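Local structure of CmeC (Campylobacter jejuni, 4MT4) at residues B[213-217]-B[418-422]; B[161-165]-B[249-253]; B[368-373]-B[441-446]. The protein probably forms the trimeric outer membrane channel through which a multidrug efflux system of Campylobacter jejuni expels its substrates. All coordinates share one frame. Residue numbers count along the deposited sequence, not the author numbering.

Interaction 1. Residues B[213-217]-B[418-422]; sequences SMALQ and RQNWL
Both segments are interior turns of long α-helices, 213-217 from helix 201-236 and 418-422 from helix 411-445, and their N-to-C directions lie nearly parallel at 11°. The short axes come no closer than 13.4 Å, and the nearest CA atoms, those of Met214 and Gln419, are 9.3 Å apart, so the backbones do not pack directly and side chains alone span the space. Met214 reaches about halfway across. With chi1 and chi2 both m and chi3 t, it carries SD to 3.8 Å from CD2 of Leu422 (chi1 t, chi2 p), while its CE ends 4.4 Å from NE of Arg418, an extended side chain, and packs against the amide of Gln419 (chi1 t, chi2 p). Gln217, chi1 m and chi2 t, lies one turn on, its NE2 4.0 Å from Leu422 CD2; its OE1 accepts a 2.9 Å hydrogen bond from OG of Ser213 in the same helix. Helix 129-195 lines the same space: Leu176 touches both Gln217 and Leu422, and Arg418 NH2 is hydrogen-bonded to the carbonyl oxygen of Ala179. This is lateral packing within the helical barrel of an outer membrane factor, with 213-217 inside a predicted coiled coil. With just 206 Å² buried and the guanidinium bonded to helix 129-195, cohesion between these two turns rests on van der Waals contact centred on the Met214 thioether.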
loop_
_atom_site.group_PDB
_atom_site.type_symbol
_atom_site.label_atom_id
_atom_site.label_comp_id
_atom_site.label_asym_id
_atom_site.label_seq_id
_atom_site.Cartn_x
_atom_site.Cartn_y
_atom_site.Cartn_z
ATOM N N SER B 213 -1.196 11.631 -39.002
ATOM C CA SER B 213 -2.104 11.410 -37.882
ATOM C C SER B 213 -2.373 9.921 -37.694
ATOM O O SER B 213 -2.365 9.415 -36.575
ATOM C CB SER B 213 -3.419 12.159 -38.093
ATOM O OG SER B 213 -4.324 11.921 -37.028
ATOM N N MET B 214 -2.602 9.224 -38.803
ATOM C CA MET B 214 -2.829 7.784 -38.769
ATOM C C MET B 214 -1.586 7.039 -38.291
ATOM O O MET B 214 -1.682 6.104 -37.501
ATOM C CB MET B 214 -3.248 7.269 -40.148
ATOM C CG MET B 214 -4.653 7.682 -40.567
ATOM S SD MET B 214 -5.932 7.084 -39.445
ATOM C CE MET B 214 -7.405 7.653 -40.278
ATOM N N ALA B 215 -0.421 7.465 -38.771
ATOM C CA ALA B 215 0.844 6.851 -38.377
ATOM C C ALA B 215 1.097 7.039 -36.886
ATOM O O ALA B 215 1.656 6.166 -36.224
ATOM C CB ALA B 215 1.994 7.434 -39.187
ATOM N N LEU B 216 0.673 8.185 -36.366
ATOM C CA LEU B 216 0.803 8.486 -34.946
ATOM C C LEU B 216 -0.144 7.624 -34.119
ATOM O O LEU B 216 0.242 7.066 -33.093
ATOM C CB LEU B 216 0.528 9.969 -34.689
ATOM C CG LEU B 216 0.608 10.443 -33.237
ATOM C CD1 LEU B 216 1.979 10.146 -32.651
ATOM C CD2 LEU B 216 0.286 11.925 -33.142
ATOM N N GLN B 217 -1.388 7.515 -34.578
ATOM C CA GLN B 217 -2.392 6.693 -33.910
ATOM C C GLN B 217 -2.010 5.220 -33.963
ATOM O O GLN B 217 -2.255 4.470 -33.020
ATOM C CB GLN B 217 -3.767 6.897 -34.547
ATOM C CG GLN B 217 -4.326 8.298 -34.385
ATOM C CD GLN B 217 -5.556 8.537 -35.238
ATOM O OE1 GLN B 217 -5.600 9.477 -36.033
ATOM N NE2 GLN B 217 -6.562 7.685 -35.080
ATOM N N ARG B 418 -14.171 8.496 -43.123
ATOM C CA ARG B 418 -13.277 7.366 -42.920
ATOM C C ARG B 418 -12.768 7.307 -41.479
ATOM O O ARG B 418 -12.655 6.230 -40.892
ATOM C CB ARG B 418 -12.103 7.457 -43.896
ATOM C CG ARG B 418 -10.985 6.460 -43.670
ATOM C CD ARG B 418 -9.828 6.751 -44.616
ATOM N NE ARG B 418 -8.592 6.096 -44.203
ATOM C CZ ARG B 418 -8.164 4.939 -44.693
ATOM N NH1 ARG B 418 -8.875 4.307 -45.617
ATOM N NH2 ARG B 418 -7.026 4.415 -44.260
ATOM N N GLN B 419 -12.472 8.472 -40.912
ATOM C CA GLN B 419 -12.021 8.568 -39.527
ATOM C C GLN B 419 -13.135 8.157 -38.570
ATOM O O GLN B 419 -12.885 7.549 -37.529
ATOM C CB GLN B 419 -11.556 9.990 -39.207
ATOM C CG GLN B 419 -11.049 10.185 -37.786
ATOM C CD GLN B 419 -9.676 9.580 -37.570
ATOM O OE1 GLN B 419 -9.545 8.475 -37.043
ATOM N NE2 GLN B 419 -8.641 10.305 -37.975
ATOM N N ASN B 420 -14.368 8.493 -38.937
ATOM C CA ASN B 420 -15.535 8.156 -38.129
ATOM C C ASN B 420 -15.769 6.652 -38.057
ATOM O O ASN B 420 -16.127 6.125 -37.004
ATOM C CB ASN B 420 -16.780 8.855 -38.676
ATOM C CG ASN B 420 -16.764 10.350 -38.434
ATOM O OD1 ASN B 420 -16.057 10.841 -37.554
ATOM N ND2 ASN B 420 -17.550 11.085 -39.213
ATOM N N TRP B 421 -15.572 5.966 -39.181
ATOM C CA TRP B 421 -15.683 4.511 -39.219
ATOM C C TRP B 421 -14.622 3.878 -38.328
ATOM O O TRP B 421 -14.905 2.948 -37.571
ATOM C CB TRP B 421 -15.550 3.991 -40.651
ATOM C CG TRP B 421 -15.588 2.491 -40.755
ATOM C CD1 TRP B 421 -16.244 1.626 -39.927
ATOM C CD2 TRP B 421 -14.931 1.679 -41.739
ATOM N NE1 TRP B 421 -16.040 0.330 -40.335
ATOM C CE2 TRP B 421 -15.238 0.335 -41.446
ATOM C CE3 TRP B 421 -14.115 1.959 -42.840
ATOM C CZ2 TRP B 421 -14.758 -0.724 -42.212
ATOM C CZ3 TRP B 421 -13.640 0.905 -43.600
ATOM C CH2 TRP B 421 -13.963 -0.420 -43.283
ATOM N N LEU B 422 -13.398 4.391 -38.429
ATOM C CA LEU B 422 -12.288 3.914 -37.616
ATOM C C LEU B 422 -12.594 4.063 -36.129
ATOM O O LEU B 422 -12.377 3.139 -35.348
ATOM C CB LEU B 422 -11.006 4.673 -37.963
ATOM C CG LEU B 422 -9.755 4.290 -37.172
ATOM C CD1 LEU B 422 -9.357 2.851 -37.462
ATOM C CD2 LEU B 422 -8.610 5.241 -37.479
#

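Interaction 2. Residues B[161-165]-B[249-253]; sequences QTYFN and SYQVF
In the helical part of this outer membrane factor, an extended connecting segment, 249-253, runs past a turn of the long helix 129-195. Residues 161-165 are regular α-helix; 249-253 belongs to neither helix nor strand, although its phi/psi values are extended throughout. The nearest CA pairs are Tyr163 with Tyr250 at 8.3 Å and Phe164 with Phe253 at 8.1 Å, so two consecutive aromatic residues of the helix meet points three residues apart on the connection, and 184 Å² is buried. Tyr163 gives up the most surface. Its t rotamer (chi2 83°) projects the phenol to the connection, where CE1 lies 3.9 Å from CB of Tyr250 and OH accepts a hydrogen bond from the backbone N of Gln251. The same hydroxyl is hydrogen-bonded to Asp43, and helix 44-56 supplies Asn45 and Leu46 against the ring. Tyr250, chi1 p, turns its own ring away to stack on Tyr170, one helical turn or so beyond the segment. Phe164, chi1 m, meets Phe253, chi1 t, in an oblique aromatic pair with centroids 5.8 Å apart and planes at 75°; the closest atoms are CZ of Phe164 and CD1 of Phe253, 4.2 Å apart. Phe41 packs edge-to-face on Phe164 and also touches Phe253, while Tyr433 of helix 411-445 borders Phe164. The hydrogen bond across the two segments runs from Gln251 N to Tyr163 OH, 3.0 Å, with an N-H...O angle of 142°.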
loop_
_atom_site.group_PDB
_atom_site.type_symbol
_atom_site.label_atom_id
_atom_site.label_comp_id
_atom_site.label_asym_id
_atom_site.label_seq_id
_atom_site.Cartn_x
_atom_site.Cartn_y
_atom_site.Cartn_z
ATOM N N GLN B 161 -8.645 -11.254 -17.750
ATOM C CA GLN B 161 -8.969 -9.886 -18.138
ATOM C C GLN B 161 -7.788 -9.185 -18.806
ATOM O O GLN B 161 -7.975 -8.270 -19.606
ATOM C CB GLN B 161 -9.441 -9.083 -16.922
ATOM C CG GLN B 161 -10.822 -9.481 -16.412
ATOM C CD GLN B 161 -11.323 -8.577 -15.303
ATOM O OE1 GLN B 161 -10.535 -7.941 -14.602
ATOM N NE2 GLN B 161 -12.641 -8.508 -15.142
ATOM N N THR B 162 -6.573 -9.616 -18.479
ATOM C CA THR B 162 -5.377 -9.091 -19.133
ATOM C C THR B 162 -5.277 -9.654 -20.547
ATOM O O THR B 162 -4.886 -8.953 -21.483
ATOM C CB THR B 162 -4.096 -9.433 -18.345
ATOM O OG1 THR B 162 -4.146 -8.803 -17.060
ATOM C CG2 THR B 162 -2.855 -8.954 -19.087
ATOM N N TYR B 163 -5.644 -10.924 -20.691
ATOM C CA TYR B 163 -5.676 -11.576 -21.995
ATOM C C TYR B 163 -6.627 -10.854 -22.941
ATOM O O TYR B 163 -6.278 -10.562 -24.083
ATOM C CB TYR B 163 -6.093 -13.043 -21.853
ATOM C CG TYR B 163 -6.416 -13.733 -23.163
ATOM C CD1 TYR B 163 -5.409 -14.258 -23.961
ATOM C CD2 TYR B 163 -7.730 -13.864 -23.597
ATOM C CE1 TYR B 163 -5.698 -14.892 -25.157
ATOM C CE2 TYR B 163 -8.032 -14.494 -24.792
ATOM C CZ TYR B 163 -7.012 -15.006 -25.568
ATOM O OH TYR B 163 -7.302 -15.636 -26.755
ATOM N N PHE B 164 -7.828 -10.566 -22.449
ATOM C CA PHE B 164 -8.857 -9.911 -23.245
ATOM C C PHE B 164 -8.489 -8.468 -23.579
ATOM O O PHE B 164 -8.821 -7.970 -24.655
ATOM C CB PHE B 164 -10.200 -9.957 -22.514
ATOM C CG PHE B 164 -10.939 -11.254 -22.691
ATOM C CD1 PHE B 164 -10.931 -11.905 -23.913
ATOM C CD2 PHE B 164 -11.630 -11.827 -21.636
ATOM C CE1 PHE B 164 -11.606 -13.098 -24.085
ATOM C CE2 PHE B 164 -12.308 -13.023 -21.800
ATOM C CZ PHE B 164 -12.295 -13.660 -23.027
ATOM N N ASN B 165 -7.807 -7.799 -22.654
ATOM C CA ASN B 165 -7.297 -6.458 -22.911
ATOM C C ASN B 165 -6.194 -6.490 -23.961
ATOM O O ASN B 165 -6.014 -5.536 -24.721
ATOM C CB ASN B 165 -6.776 -5.817 -21.624
ATOM C CG ASN B 165 -7.890 -5.361 -20.704
ATOM O OD1 ASN B 165 -9.015 -5.120 -21.142
ATOM N ND2 ASN B 165 -7.580 -5.235 -19.418
ATOM N N SER B 249 -0.254 -15.818 -28.920
ATOM C CA SER B 249 -1.304 -16.269 -29.824
ATOM C C SER B 249 -2.656 -16.088 -29.145
ATOM O O SER B 249 -2.775 -16.287 -27.937
ATOM C CB SER B 249 -1.095 -17.732 -30.219
ATOM O OG SER B 249 0.156 -17.922 -30.856
ATOM N N TYR B 250 -3.673 -15.713 -29.912
ATOM C CA TYR B 250 -4.975 -15.417 -29.322
ATOM C C TYR B 250 -6.147 -15.757 -30.240
ATOM O O TYR B 250 -5.965 -16.220 -31.366
ATOM C CB TYR B 250 -5.044 -13.940 -28.925
ATOM C CG TYR B 250 -4.969 -12.984 -30.094
ATOM C CD1 TYR B 250 -3.745 -12.587 -30.615
ATOM C CD2 TYR B 250 -6.123 -12.476 -30.676
ATOM C CE1 TYR B 250 -3.673 -11.712 -31.684
ATOM C CE2 TYR B 250 -6.063 -11.603 -31.741
ATOM C CZ TYR B 250 -4.836 -11.224 -32.242
ATOM O OH TYR B 250 -4.770 -10.352 -33.306
ATOM N N GLN B 251 -7.353 -15.516 -29.735
ATOM C CA GLN B 251 -8.581 -15.799 -30.465
ATOM C C GLN B 251 -9.615 -14.710 -30.200
ATOM O O GLN B 251 -9.840 -14.328 -29.051
ATOM C CB GLN B 251 -9.136 -17.167 -30.066
ATOM C CG GLN B 251 -10.576 -17.408 -30.483
ATOM C CD GLN B 251 -11.118 -18.725 -29.962
ATOM O OE1 GLN B 251 -10.488 -19.770 -30.113
ATOM N NE2 GLN B 251 -12.287 -18.677 -29.333
ATOM N N VAL B 252 -10.234 -14.213 -31.269
ATOM C CA VAL B 252 -11.247 -13.165 -31.170
ATOM C C VAL B 252 -12.458 -13.618 -30.357
ATOM O O VAL B 252 -12.952 -14.734 -30.527
ATOM C CB VAL B 252 -11.710 -12.708 -32.577
ATOM C CG1 VAL B 252 -13.097 -12.068 -32.529
ATOM C CG2 VAL B 252 -10.697 -11.750 -33.183
ATOM N N PHE B 253 -12.920 -12.749 -29.464
ATOM C CA PHE B 253 -14.096 -13.031 -28.652
ATOM C C PHE B 253 -15.378 -12.869 -29.459
ATOM O O PHE B 253 -15.635 -11.809 -30.031
ATOM C CB PHE B 253 -14.133 -12.117 -27.424
ATOM C CG PHE B 253 -15.392 -12.243 -26.610
ATOM C CD1 PHE B 253 -15.547 -13.286 -25.713
ATOM C CD2 PHE B 253 -16.416 -11.315 -26.735
ATOM C CE1 PHE B 253 -16.701 -13.406 -24.960
ATOM C CE2 PHE B 253 -17.572 -11.433 -25.985
ATOM C CZ PHE B 253 -17.714 -12.479 -25.096
#

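Interaction 3. Residues B[368-373]-B[441-446]; sequences EIRYAL and DVIKAF
Helices 339-405 and 411-445 run antiparallel here: the axes of 368-373 and 441-445 approach to 8.8 Å with a signed crossing angle of -156°, and CA atoms pair as Ala372 with Val442 at 5.1 Å and Ile369 with Ala445 at 5.5 Å. Asp441 opens the second segment at the edge of the interface, its carbonyl O 3.9 Å from CB of Ala372; its carboxylate is hydrogen-bonded to Gln161 of helix 129-195 and forms a long salt bridge with Lys444, NZ to OD1 3.6 Å. Val442, chi1 t, lays CG2 3.3 Å from the carbonyl O of Ala372 and CG1 4.2 Å from CD2 of Leu373. Such close antiparallel packing of consecutive long helices belongs to the α-barrel of the outer membrane factor fold, and small residues allow it here: Ala445, one turn after Val442, faces Ala372 with CB atoms 4.3 Å apart. Ala445 CB also lies 4.0 Å from CG1 of Ile369, and its carbonyl oxygen accepts a hydrogen bond from Arg272, which also forms a salt bridge with Glu368. Phe446 is the first residue after helix 411-445 to leave helical phi/psi (-99/10), and its backbone N makes weak hydrogen bonds to O of Val442 and O of Ile443. With chi1 m and chi2 82°, its ring reaches back to the first helix, CZ 3.9 Å from CG2 of Ile369 and CE1 4.0 Å from CD2 of Leu373, both chi1 m and chi2 t, while Ile33 and Pro261 also touch the ring.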
loop_
_atom_site.group_PDB
_atom_site.type_symbol
_atom_site.label_atom_id
_atom_site.label_comp_id
_atom_site.label_asym_id
_atom_site.label_seq_id
_atom_site.Cartn_x
_atom_site.Cartn_y
_atom_site.Cartn_z
ATOM N N GLU B 368 -19.628 -4.584 -4.847
ATOM C CA GLU B 368 -19.052 -5.155 -6.059
ATOM C C GLU B 368 -20.091 -5.955 -6.838
ATOM O O GLU B 368 -20.123 -5.915 -8.066
ATOM C CB GLU B 368 -17.855 -6.050 -5.722
ATOM C CG GLU B 368 -16.665 -5.326 -5.114
ATOM C CD GLU B 368 -15.563 -6.274 -4.676
ATOM O OE1 GLU B 368 -15.770 -7.503 -4.744
ATOM O OE2 GLU B 368 -14.489 -5.788 -4.262
ATOM N N ILE B 369 -20.942 -6.678 -6.114
ATOM C CA ILE B 369 -21.981 -7.500 -6.729
ATOM C C ILE B 369 -23.017 -6.640 -7.450
ATOM O O ILE B 369 -23.444 -6.970 -8.558
ATOM C CB ILE B 369 -22.686 -8.391 -5.680
ATOM C CG1 ILE B 369 -21.729 -9.478 -5.183
ATOM C CG2 ILE B 369 -23.947 -9.025 -6.258
ATOM C CD1 ILE B 369 -22.312 -10.352 -4.092
ATOM N N ARG B 370 -23.410 -5.533 -6.826
ATOM C CA ARG B 370 -24.359 -4.612 -7.445
ATOM C C ARG B 370 -23.821 -4.049 -8.755
ATOM O O ARG B 370 -24.518 -4.041 -9.768
ATOM C CB ARG B 370 -24.697 -3.458 -6.500
ATOM C CG ARG B 370 -25.582 -2.393 -7.137
ATOM C CD ARG B 370 -25.764 -1.184 -6.232
ATOM N NE ARG B 370 -26.789 -0.275 -6.739
ATOM C CZ ARG B 370 -27.465 0.586 -5.984
ATOM N NH1 ARG B 370 -27.232 0.655 -4.680
ATOM N NH2 ARG B 370 -28.380 1.374 -6.531
ATOM N N TYR B 371 -22.579 -3.577 -8.727
ATOM C CA TYR B 371 -21.974 -2.975 -9.907
ATOM C C TYR B 371 -21.752 -4.007 -11.006
ATOM O O TYR B 371 -22.071 -3.760 -12.166
ATOM C CB TYR B 371 -20.647 -2.296 -9.560
ATOM C CG TYR B 371 -20.051 -1.541 -10.726
ATOM C CD1 TYR B 371 -20.490 -0.263 -11.044
ATOM C CD2 TYR B 371 -19.061 -2.110 -11.517
ATOM C CE1 TYR B 371 -19.957 0.430 -12.112
ATOM C CE2 TYR B 371 -18.523 -1.423 -12.588
ATOM C CZ TYR B 371 -18.976 -0.153 -12.880
ATOM O OH TYR B 371 -18.446 0.540 -13.944
ATOM N N ALA B 372 -21.211 -5.164 -10.636
ATOM C CA ALA B 372 -20.909 -6.215 -11.602
ATOM C C ALA B 372 -22.157 -6.661 -12.359
ATOM O O ALA B 372 -22.112 -6.883 -13.568
ATOM C CB ALA B 372 -20.263 -7.400 -10.908
ATOM N N LEU B 373 -23.269 -6.779 -11.641
ATOM C CA LEU B 373 -24.529 -7.199 -12.244
ATOM C C LEU B 373 -25.095 -6.130 -13.174
ATOM O O LEU B 373 -25.512 -6.430 -14.295
ATOM C CB LEU B 373 -25.553 -7.540 -11.161
ATOM C CG LEU B 373 -25.306 -8.840 -10.395
ATOM C CD1 LEU B 373 -26.319 -9.006 -9.269
ATOM C CD2 LEU B 373 -25.344 -10.038 -11.336
ATOM N N ASP B 441 -16.001 -10.157 -14.019
ATOM C CA ASP B 441 -16.286 -9.383 -12.815
ATOM C C ASP B 441 -17.457 -9.971 -12.033
ATOM O O ASP B 441 -17.429 -10.019 -10.805
ATOM C CB ASP B 441 -16.573 -7.922 -13.170
ATOM C CG ASP B 441 -15.315 -7.153 -13.530
ATOM O OD1 ASP B 441 -14.235 -7.503 -13.009
ATOM O OD2 ASP B 441 -15.405 -6.196 -14.330
ATOM N N VAL B 442 -18.482 -10.418 -12.753
ATOM C CA VAL B 442 -19.630 -11.072 -12.134
ATOM C C VAL B 442 -19.211 -12.391 -11.498
ATOM O O VAL B 442 -19.536 -12.666 -10.344
ATOM C CB VAL B 442 -20.756 -11.337 -13.154
ATOM C CG1 VAL B 442 -21.871 -12.154 -12.515
ATOM C CG2 VAL B 442 -21.294 -10.029 -13.705
ATOM N N ILE B 443 -18.486 -13.201 -12.263
ATOM C CA ILE B 443 -17.967 -14.471 -11.769
ATOM C C ILE B 443 -17.072 -14.261 -10.549
ATOM O O ILE B 443 -17.168 -14.993 -9.563
ATOM C CB ILE B 443 -17.175 -15.219 -12.865
ATOM C CG1 ILE B 443 -18.086 -15.544 -14.053
ATOM C CG2 ILE B 443 -16.552 -16.488 -12.304
ATOM C CD1 ILE B 443 -17.372 -16.206 -15.215
ATOM N N LYS B 444 -16.213 -13.248 -10.620
ATOM C CA LYS B 444 -15.309 -12.922 -9.521
ATOM C C LYS B 444 -16.071 -12.488 -8.274
ATOM O O LYS B 444 -15.727 -12.872 -7.157
ATOM C CB LYS B 444 -14.337 -11.817 -9.939
ATOM C CG LYS B 444 -13.303 -11.460 -8.878
ATOM C CD LYS B 444 -12.740 -10.061 -9.088
ATOM C CE LYS B 444 -12.167 -9.887 -10.485
ATOM N NZ LYS B 444 -11.618 -8.518 -10.692
ATOM N N ALA B 445 -17.110 -11.682 -8.473
ATOM C CA ALA B 445 -17.883 -11.130 -7.363
ATOM C C ALA B 445 -18.686 -12.201 -6.632
ATOM O O ALA B 445 -19.036 -12.036 -5.465
ATOM C CB ALA B 445 -18.808 -10.032 -7.862
ATOM N N PHE B 446 -18.974 -13.299 -7.321
ATOM C CA PHE B 446 -19.758 -14.383 -6.737
ATOM C C PHE B 446 -18.876 -15.525 -6.238
ATOM O O PHE B 446 -19.373 -16.593 -5.876
ATOM C CB PHE B 446 -20.779 -14.911 -7.749
ATOM C CG PHE B 446 -22.026 -14.078 -7.841
ATOM C CD1 PHE B 446 -22.055 -12.935 -8.619
ATOM C CD2 PHE B 446 -23.168 -14.437 -7.145
ATOM C CE1 PHE B 446 -23.197 -12.165 -8.704
ATOM C CE2 PHE B 446 -24.315 -13.672 -7.224
ATOM C CZ PHE B 446 -24.328 -12.534 -8.007
#

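From the N terminus, helix 129-195 supplies 161-165 and the next helix, 201-236, supplies 213-217. Interaction 2 closes first, when the connection after helix 240-245 returns to helix 129-195. Interaction 1 opens inside that loop and closes only at 418-422, so the two cross. Interaction 3 opens on helix 339-405, before interaction 1 closes, and ends beyond it at 441-446; these two also cross, and both use helix 411-445, with centres 35 Å apart. Interactions 2 and 3 follow in series yet touch, Gln161 NE2 lying 2.8 Å from Asp441 OD1. Together they tie the helices of both sequence repeats and an intervening connection into one helical body.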